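Arylalkylamine N-Acetyltransferase 2 (Aedes aegypti, PDB 4FD5) probably transfers acyl groups from acyl-CoA to the amines of arylalkylamines such as dopamine and serotonin, as a GNAT-family N-acetyltransferase. Local coordinates at residues K17-V22 / T59-V64; T29-E34 / P50-H55. All coordinates share one frame; numbering follows the deposited sequence.

Contacts 1 and 2 tie the first long helix of this GNAT acetyltransferase, 19-29, and the loop that follows it to helix 50-60, near its two ends. Contact 1 joins the beginning of helix 19-29 to the end of helix 50-60 and the turn beyond it; contact 2 joins the loop after helix 19-29 to the beginning of helix 50-60. Their centres lie about 14 Å apart, and along the chain contact 2 is nested inside the loop that contact 1 closes. The chain thus runs out along one helix, through 35-39, and back along the other; both pack on the central mixed sheet, contact 1 at strand 75-85 and contact 2 at strand 129-138.

Contact 1 (K17-V22 / T59-V64); sequences KYYDDV and TLKDNV
Y19 lies in the first turn of helix 19-29 and L60 near the end of helix 50-60, their CA atoms 7.3 Å apart, the closest such pair across the segments. The chain then folds into a type I beta turn from L60 to N63, closed by the bond from N63 N to L60 O at 3.0 Å; N63 leaves helical geometry with positive phi (62°).

Y19 and L60 carry the greater part of the contact between them. Y19 CG lies anti to the carbonyl carbon (chi1 -66°), which sends the ring across to the other segment, where it lies alongside the L60 side chain, pointing the opposite way. L60 CB sits over one ring face in a CH-pi contact, 4.1 Å from the centroid of the Y19 ring and displaced toward its rim, while L60 CD1 reaches the root of the ring near CG and CD1. K61 runs transverse to the phenol, with K61 CG 3.9 Å from Y19 OH. No direct hydrogen bond joins the segments. Instead Y19 OH donates to a water whose oxygen lies 2.7 Å from it, and the water donates in turn to N63 OD1. Deeper in, V22 CG1 meets L60 CD1 tip to tip at 4.2 Å.

V22 and L60 both continue inward onto L80 of strand 75-85 and onto I14, which follows strand 10-13. The turn is fastened to the same strand by D62, whose OD2 accepts from the backbone N of I83, while Y18 rests on M67 and I69 of strand 66-69.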
loop_
_atom_site.group_PDB
_atom_site.type_symbol
_atom_site.label_atom_id
_atom_site.label_comp_id
_atom_site.label_asym_id
_atom_site.label_seq_id
_atom_site.Cartn_x
_atom_site.Cartn_y
_atom_site.Cartn_z
ATOM N N LYS A 17 12.948 14.625 -7.233
ATOM C CA LYS A 17 13.578 14.396 -8.530
ATOM C C LYS A 17 13.300 12.990 -9.056
ATOM O O LYS A 17 13.456 12.726 -10.234
ATOM C CB LYS A 17 15.085 14.654 -8.466
ATOM C CG LYS A 17 15.428 16.112 -8.236
ATOM C CD LYS A 17 16.859 16.381 -8.666
ATOM C CE LYS A 17 17.228 17.854 -8.486
ATOM N NZ LYS A 17 18.622 18.129 -8.926
ATOM N N TYR A 18 12.884 12.097 -8.162
ATOM C CA TYR A 18 12.584 10.718 -8.535
ATOM C C TYR A 18 11.095 10.429 -8.657
ATOM O O TYR A 18 10.725 9.323 -9.077
ATOM C CB TYR A 18 13.193 9.731 -7.534
ATOM C CG TYR A 18 14.689 9.678 -7.622
ATOM C CD1 TYR A 18 15.312 8.744 -8.429
ATOM C CD2 TYR A 18 15.470 10.571 -6.917
ATOM C CE1 TYR A 18 16.695 8.692 -8.523
ATOM C CE2 TYR A 18 16.860 10.535 -7.014
ATOM C CZ TYR A 18 17.457 9.583 -7.815
ATOM O OH TYR A 18 18.832 9.518 -7.923
ATOM N N TYR A 19 10.240 11.404 -8.325
ATOM C CA TYR A 19 8.816 11.109 -8.356
ATOM C C TYR A 19 8.344 10.560 -9.713
ATOM O O TYR A 19 7.624 9.562 -9.765
ATOM C CB TYR A 19 7.961 12.320 -7.968
ATOM C CG TYR A 19 8.057 12.826 -6.543
ATOM C CD1 TYR A 19 8.719 12.121 -5.540
ATOM C CD2 TYR A 19 7.458 14.030 -6.198
ATOM C CE1 TYR A 19 8.788 12.618 -4.236
ATOM C CE2 TYR A 19 7.515 14.513 -4.932
ATOM C CZ TYR A 19 8.169 13.816 -3.946
ATOM O OH TYR A 19 8.211 14.356 -2.685
ATOM N N ASP A 20 8.720 11.214 -10.816
ATOM C CA ASP A 20 8.274 10.739 -12.119
ATOM C C ASP A 20 8.740 9.307 -12.341
ATOM O O ASP A 20 7.939 8.463 -12.765
ATOM C CB ASP A 20 8.809 11.609 -13.262
ATOM C CG ASP A 20 8.051 12.918 -13.421
ATOM O OD1 ASP A 20 7.047 13.137 -12.731
ATOM O OD2 ASP A 20 8.459 13.737 -14.275
ATOM N N ASP A 21 10.017 9.044 -12.031
ATOM C CA ASP A 21 10.608 7.714 -12.258
ATOM C C ASP A 21 9.816 6.691 -11.452
ATOM O O ASP A 21 9.588 5.559 -11.907
ATOM C CB ASP A 21 12.059 7.648 -11.778
ATOM C CG ASP A 21 13.050 8.336 -12.710
ATOM O OD1 ASP A 21 12.686 8.678 -13.849
ATOM O OD2 ASP A 21 14.223 8.509 -12.293
ATOM N N VAL A 22 9.410 7.086 -10.250
ATOM C CA VAL A 22 8.737 6.142 -9.360
ATOM C C VAL A 22 7.336 5.864 -9.906
ATOM O O VAL A 22 6.899 4.711 -9.993
ATOM C CB VAL A 22 8.738 6.643 -7.895
ATOM C CG1 VAL A 22 7.719 5.864 -7.034
ATOM C CG2 VAL A 22 10.138 6.568 -7.298
ATOM N N THR A 59 1.143 10.621 -1.451
ATOM C CA THR A 59 1.886 9.787 -0.514
ATOM C C THR A 59 3.391 10.099 -0.534
ATOM O O THR A 59 4.013 10.274 0.523
ATOM C CB THR A 59 1.645 8.308 -0.818
ATOM O OG1 THR A 59 0.270 8.012 -0.540
ATOM C CG2 THR A 59 2.559 7.413 0.061
ATOM N N LEU A 60 3.956 10.171 -1.738
ATOM C CA LEU A 60 5.364 10.477 -1.919
ATOM C C LEU A 60 5.746 11.760 -1.193
ATOM O O LEU A 60 6.805 11.835 -0.581
ATOM C CB LEU A 60 5.728 10.586 -3.406
ATOM C CG LEU A 60 5.875 9.243 -4.132
ATOM C CD1 LEU A 60 5.928 9.401 -5.657
ATOM C CD2 LEU A 60 7.110 8.513 -3.628
ATOM N N LYS A 61 4.874 12.761 -1.245
ATOM C CA LYS A 61 5.205 14.035 -0.600
ATOM C C LYS A 61 5.296 14.005 0.929
ATOM O O LYS A 61 5.773 14.970 1.548
ATOM C CB LYS A 61 4.250 15.121 -1.074
ATOM C CG LYS A 61 4.496 15.479 -2.520
ATOM C CD LYS A 61 3.367 16.305 -3.108
ATOM C CE LYS A 61 3.671 16.636 -4.556
ATOM N NZ LYS A 61 2.594 17.423 -5.212
ATOM N N ASP A 62 4.873 12.903 1.549
ATOM C CA ASP A 62 5.094 12.721 2.991
ATOM C C ASP A 62 6.571 12.486 3.336
ATOM O O ASP A 62 6.945 12.476 4.515
ATOM C CB ASP A 62 4.249 11.571 3.558
ATOM C CG ASP A 62 2.790 11.945 3.767
ATOM O OD1 ASP A 62 2.443 13.157 3.730
ATOM O OD2 ASP A 62 1.979 11.018 3.978
ATOM N N ASN A 63 7.392 12.277 2.305
ATOM C CA ASN A 63 8.838 12.198 2.446
ATOM C C ASN A 63 9.286 11.043 3.341
ATOM O O ASN A 63 10.289 11.145 4.049
ATOM C CB ASN A 63 9.387 13.502 3.031
ATOM C CG ASN A 63 10.849 13.716 2.691
ATOM O OD1 ASN A 63 11.328 13.265 1.646
ATOM N ND2 ASN A 63 11.567 14.415 3.571
ATOM N N VAL A 64 8.544 9.943 3.313
ATOM C CA VAL A 64 8.927 8.758 4.092
ATOM C C VAL A 64 8.939 7.488 3.248
ATOM O O VAL A 64 8.977 6.381 3.801
ATOM C CB VAL A 64 8.064 8.538 5.367
ATOM C CG1 VAL A 64 8.347 9.629 6.408
ATOM C CG2 VAL A 64 6.580 8.482 5.030
HETATM O O HOH W 1 10.192 13.559 -1.068
#

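Contact 2 (T29-E34 / P50-H55)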
loop_
_atom_site.group_PDB
_atom_site.type_symbol
_atom_site.label_atom_id
_atom_site.label_comp_id
_atom_site.label_asym_id
_atom_site.label_seq_id
_atom_site.Cartn_x
_atom_site.Cartn_y
_atom_site.Cartn_z
ATOM N N THR A 29 4.781 -1.662 -13.512
ATOM C CA THR A 29 5.043 -2.919 -12.822
ATOM C C THR A 29 4.012 -3.267 -11.775
ATOM O O THR A 29 3.878 -4.438 -11.398
ATOM C CB THR A 29 6.454 -2.969 -12.166
ATOM O OG1 THR A 29 6.504 -2.071 -11.055
ATOM C CG2 THR A 29 7.537 -2.606 -13.151
ATOM N N PHE A 30 3.279 -2.261 -11.311
ATOM C CA PHE A 30 2.497 -2.441 -10.104
ATOM C C PHE A 30 0.997 -2.283 -10.270
ATOM O O PHE A 30 0.245 -3.168 -9.906
ATOM C CB PHE A 30 2.982 -1.513 -8.990
ATOM C CG PHE A 30 2.214 -1.673 -7.716
ATOM C CD1 PHE A 30 2.525 -2.702 -6.831
ATOM C CD2 PHE A 30 1.167 -0.819 -7.408
ATOM C CE1 PHE A 30 1.818 -2.866 -5.663
ATOM C CE2 PHE A 30 0.455 -0.977 -6.231
ATOM C CZ PHE A 30 0.778 -2.007 -5.355
ATOM N N PHE A 31 0.571 -1.138 -10.795
ATOM C CA PHE A 31 -0.831 -0.741 -10.720
ATOM C C PHE A 31 -1.773 -1.792 -11.316
ATOM O O PHE A 31 -2.761 -2.153 -10.696
ATOM C CB PHE A 31 -1.047 0.594 -11.439
ATOM C CG PHE A 31 -0.565 1.813 -10.674
ATOM C CD1 PHE A 31 -0.662 1.888 -9.292
ATOM C CD2 PHE A 31 -0.045 2.900 -11.367
ATOM C CE1 PHE A 31 -0.242 3.023 -8.608
ATOM C CE2 PHE A 31 0.371 4.049 -10.689
ATOM C CZ PHE A 31 0.286 4.102 -9.309
ATOM N N ALA A 32 -1.467 -2.277 -12.516
ATOM C CA ALA A 32 -2.361 -3.217 -13.199
ATOM C C ALA A 32 -2.318 -4.632 -12.606
ATOM O O ALA A 32 -3.217 -5.432 -12.847
ATOM C CB ALA A 32 -2.047 -3.263 -14.688
ATOM N N ASP A 33 -1.277 -4.919 -11.830
ATOM C CA ASP A 33 -1.037 -6.253 -11.271
ATOM C C ASP A 33 -1.577 -6.407 -9.840
ATOM O O ASP A 33 -1.736 -7.515 -9.335
ATOM C CB ASP A 33 0.473 -6.497 -11.281
ATOM C CG ASP A 33 0.839 -7.963 -11.259
ATOM O OD1 ASP A 33 0.093 -8.785 -11.831
ATOM O OD2 ASP A 33 1.900 -8.280 -10.683
ATOM N N GLU A 34 -1.829 -5.288 -9.174
ATOM C CA GLU A 34 -2.326 -5.290 -7.804
ATOM C C GLU A 34 -3.661 -6.057 -7.764
ATOM O O GLU A 34 -4.507 -5.879 -8.640
ATOM C CB GLU A 34 -2.487 -3.827 -7.346
ATOM C CG GLU A 34 -2.598 -3.604 -5.854
ATOM C CD GLU A 34 -4.021 -3.720 -5.357
ATOM O OE1 GLU A 34 -4.937 -3.705 -6.195
ATOM O OE2 GLU A 34 -4.216 -3.808 -4.131
ATOM N N PRO A 50 -5.488 8.233 -13.337
ATOM C CA PRO A 50 -5.318 9.545 -12.700
ATOM C C PRO A 50 -5.463 9.527 -11.176
ATOM O O PRO A 50 -4.684 10.209 -10.497
ATOM C CB PRO A 50 -6.426 10.388 -13.334
ATOM C CG PRO A 50 -6.684 9.717 -14.656
ATOM C CD PRO A 50 -6.509 8.253 -14.401
ATOM N N LEU A 51 -6.420 8.770 -10.639
ATOM C CA LEU A 51 -6.626 8.743 -9.195
ATOM C C LEU A 51 -5.506 7.982 -8.481
ATOM O O LEU A 51 -5.020 8.422 -7.443
ATOM C CB LEU A 51 -7.993 8.141 -8.846
ATOM C CG LEU A 51 -9.206 8.877 -9.420
ATOM C CD1 LEU A 51 -10.488 8.164 -9.025
ATOM C CD2 LEU A 51 -9.241 10.324 -8.958
ATOM N N LEU A 52 -5.099 6.848 -9.040
ATOM C CA LEU A 52 -3.985 6.098 -8.468
ATOM C C LEU A 52 -2.732 6.947 -8.394
ATOM O O LEU A 52 -2.015 6.936 -7.385
ATOM C CB LEU A 52 -3.676 4.852 -9.300
ATOM C CG LEU A 52 -4.729 3.750 -9.392
ATOM C CD1 LEU A 52 -4.188 2.595 -10.239
ATOM C CD2 LEU A 52 -5.136 3.268 -7.997
ATOM N N GLU A 53 -2.453 7.675 -9.469
ATOM C CA GLU A 53 -1.248 8.493 -9.536
ATOM C C GLU A 53 -1.333 9.713 -8.632
ATOM O O GLU A 53 -0.355 10.067 -7.985
ATOM C CB GLU A 53 -0.962 8.883 -10.985
ATOM C CG GLU A 53 -0.556 7.688 -11.833
ATOM C CD GLU A 53 -0.595 7.967 -13.319
ATOM O OE1 GLU A 53 -0.355 9.122 -13.721
ATOM O OE2 GLU A 53 -0.878 7.028 -14.090
ATOM N N GLN A 54 -2.504 10.341 -8.568
ATOM C CA GLN A 54 -2.732 11.438 -7.624
ATOM C C GLN A 54 -2.458 10.982 -6.182
ATOM O O GLN A 54 -1.797 11.686 -5.396
ATOM C CB GLN A 54 -4.173 11.940 -7.765
ATOM C CG GLN A 54 -4.590 13.006 -6.780
ATOM C CD GLN A 54 -6.038 13.418 -6.995
ATOM O OE1 GLN A 54 -6.335 14.266 -7.837
ATOM N NE2 GLN A 54 -6.948 12.790 -6.257
ATOM N N HIS A 55 -2.967 9.797 -5.839
ATOM C CA HIS A 55 -2.787 9.252 -4.499
ATOM C C HIS A 55 -1.317 8.942 -4.209
ATOM O O HIS A 55 -0.809 9.303 -3.143
ATOM C CB HIS A 55 -3.665 8.003 -4.286
ATOM C CG HIS A 55 -3.709 7.517 -2.864
ATOM N ND1 HIS A 55 -4.049 6.222 -2.532
ATOM C CD2 HIS A 55 -3.469 8.153 -1.691
ATOM C CE1 HIS A 55 -4.008 6.078 -1.217
ATOM N NE2 HIS A 55 -3.658 7.233 -0.683
#
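The loop linking helix 19-29 to helix 35-39 in this GNAT fold drops one aromatic side chain, F31, against the first turn of helix 50-60, where L52 and E53 receive it. CA atoms of F31 and L52 stand 7.9 Å apart. With CG anti to the carbonyl carbon (chi1 -76°), the F31 ring extends toward the helix, antiparallel to the L52 side chain. L52 CD1 lies over one face, 4.1 Å from the centroid of the F31 ring and 28° off its normal, a CH-pi contact; L52 CD1 comes within 3.7 Å of F31 CD1. L52 CB sits above the same face, nearer the far rim, 4.0 Å from F31 CZ. The E53 side chain runs roughly perpendicular to that of F31, with E53 CG 3.9 Å from F31 CE2.

F31 also packs on L26 and on I135 of strand 129-138, so its side chain joins helix 19-29, helix 50-60 and the sheet. Across the segments the contact is wholly apolar; E53 OE1 pairs with R27 in a salt bridge and E53 OE2 accepts from H49 N. Those bonds are consistent with a fixed E53 whose methylene, not its charge, meets F31, and R27 probably balances the carboxylate.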